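Local coordinates for cell wall surface anchor family protein (Jo),Cell wall surface anchor family protein (In) (Streptococcus pneumoniae, PDB 5MKC), which derives from a pneumococcal pilus adhesin and provides two parts, Jo and In, that associate through autocatalytic covalent bond formation, at residues Thr21-Pro25 and Asp26-Pro30. Residues are numbered along the deposited sequence; the frame is centred on the assembly and turned at random.
Sequences TGTYP and DVQTP
The Tyr24 ring is met obliquely by two oxygens, Thr29 O from the returning strand and Asp26 OD1 from the turn, the former 3.8 Å from Tyr24 CD2. Around the same ring, Arg55 makes a cation-pi contact and the Tyr31 ring meets it with the planes inclined at about 45°. The Asp26 carboxylate divides its work. OD1 lies 3.5 Å from Tyr24 CB and takes a weak, bent bond from the next backbone amide, Val27 N, whereas OD2 accepts a hydrogen bond from the backbone N of Asp222 and forms a salt bridge with Arg55. Arg55 thus serves both aspartate and ring, an arrangement likely to stabilise the carboxylate's negative charge. The third flat group, the Gln28 amide, is folded by a bend at chi2 (-66°), which carries it back toward Pro25 and strand 21-24: NE2 reaches Pro25 O in a weak bond of 3.4 Å, while OE1 stands 3.9 Å from the methyl CG2 of Thr23. Ring and amide therefore sit on different faces of the hairpin.

The backbone supplies the firmer grip. Tyr24 is held at both its backbone polar atoms, its N donating to Thr29 O at 3.1 Å and its O receiving Gln28 N at 2.8 Å. Farther out, Thr23 and Pro30 form a non-hydrogen-bonded antiparallel pair, beside which Pro30 CA directs a C-H at Gly22 O, 3.2 Å away.

The bond from Gln28 N back to Tyr24 O closes an alpha-turn. Pro25 and Asp26 are right-handed helical, Val27 is in the bridge region and Gln28 is left-handed helical (phi 57°), the classic four-residue hairpin loop. Here it joins strand 21-24 to strand 29-35 near the N-terminus, probably within Jo.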
loop_
_atom_site.group_PDB
_atom_site.type_symbol
_atom_site.label_atom_id
_atom_site.label_comp_id
_atom_site.label_asym_id
_atom_site.label_seq_id
_atom_site.Cartn_x
_atom_site.Cartn_y
_atom_site.Cartn_z
ATOM N N THR A 21 6.697 -7.038 16.888
ATOM C CA THR A 21 7.314 -6.055 15.990
ATOM C C THR A 21 7.512 -6.557 14.567
ATOM O O THR A 21 7.442 -7.754 14.292
ATOM C CB THR A 21 8.689 -5.599 16.504
ATOM O OG1 THR A 21 9.625 -6.643 16.310
ATOM C CG2 THR A 21 8.658 -5.220 18.001
ATOM N N GLY A 22 7.734 -5.623 13.659
ATOM C CA GLY A 22 8.398 -5.902 12.395
ATOM C C GLY A 22 9.659 -5.065 12.264
ATOM O O GLY A 22 9.958 -4.232 13.134
ATOM N N THR A 23 10.415 -5.295 11.192
ATOM C CA THR A 23 11.660 -4.581 10.986
ATOM C C THR A 23 11.674 -3.939 9.622
ATOM O O THR A 23 11.428 -4.585 8.635
ATOM C CB THR A 23 12.875 -5.507 11.146
ATOM O OG1 THR A 23 12.885 -6.036 12.475
ATOM C CG2 THR A 23 14.201 -4.744 10.906
ATOM N N TYR A 24 11.921 -2.643 9.573
ATOM C CA TYR A 24 12.171 -1.966 8.308
ATOM C C TYR A 24 13.526 -2.420 7.741
ATOM O O TYR A 24 14.559 -2.202 8.357
ATOM C CB TYR A 24 12.209 -0.454 8.532
ATOM C CG TYR A 24 10.897 0.209 8.834
ATOM C CD1 TYR A 24 9.843 0.137 7.946
ATOM C CD2 TYR A 24 10.711 0.957 9.999
ATOM C CE1 TYR A 24 8.648 0.790 8.204
ATOM C CE2 TYR A 24 9.511 1.604 10.259
ATOM C CZ TYR A 24 8.490 1.507 9.339
ATOM O OH TYR A 24 7.276 2.119 9.534
ATOM N N PRO A 25 13.523 -3.096 6.588
ATOM C CA PRO A 25 14.800 -3.535 6.028
ATOM C C PRO A 25 15.752 -2.398 5.655
ATOM O O PRO A 25 16.944 -2.564 5.759
ATOM C CB PRO A 25 14.392 -4.291 4.766
ATOM C CG PRO A 25 12.954 -4.586 4.901
ATOM C CD PRO A 25 12.381 -3.529 5.778
ATOM N N ASP A 26 15.250 -1.248 5.227
ATOM C CA ASP A 26 16.151 -0.193 4.751
ATOM C C ASP A 26 17.094 0.290 5.857
ATOM O O ASP A 26 18.286 0.441 5.627
ATOM C CB ASP A 26 15.412 0.966 4.076
ATOM C CG ASP A 26 14.256 1.538 4.909
ATOM O OD1 ASP A 26 14.056 1.148 6.092
ATOM O OD2 ASP A 26 13.529 2.394 4.362
ATOM N N VAL A 27 16.578 0.497 7.066
ATOM C CA VAL A 27 17.382 1.069 8.145
ATOM C C VAL A 27 17.542 0.120 9.329
ATOM O O VAL A 27 18.180 0.493 10.321
ATOM C CB VAL A 27 16.760 2.367 8.695
ATOM C CG1 VAL A 27 16.639 3.388 7.595
ATOM C CG2 VAL A 27 15.394 2.090 9.334
ATOM N N GLN A 28 16.932 -1.066 9.256
ATOM C CA GLN A 28 17.097 -2.078 10.299
ATOM C C GLN A 28 16.699 -1.586 11.703
ATOM O O GLN A 28 17.428 -1.792 12.669
ATOM C CB GLN A 28 18.559 -2.567 10.316
ATOM C CG GLN A 28 18.976 -3.387 9.099
ATOM C CD GLN A 28 18.218 -4.716 9.036
ATOM O OE1 GLN A 28 18.006 -5.367 10.075
ATOM N NE2 GLN A 28 17.763 -5.109 7.829
ATOM N N THR A 29 15.558 -0.909 11.799
ATOM C CA THR A 29 14.953 -0.539 13.083
ATOM C C THR A 29 13.536 -1.126 13.176
ATOM O O THR A 29 12.882 -1.312 12.169
ATOM C CB THR A 29 14.872 1.000 13.284
ATOM O OG1 THR A 29 14.094 1.589 12.249
ATOM C CG2 THR A 29 16.232 1.631 13.246
ATOM N N PRO A 30 13.062 -1.425 14.395
ATOM C CA PRO A 30 11.760 -2.065 14.570
ATOM C C PRO A 30 10.577 -1.108 14.544
ATOM O O PRO A 30 10.724 0.070 14.827
ATOM C CB PRO A 30 11.873 -2.712 15.942
ATOM C CG PRO A 30 12.899 -1.928 16.668
ATOM C CD PRO A 30 13.736 -1.184 15.678
#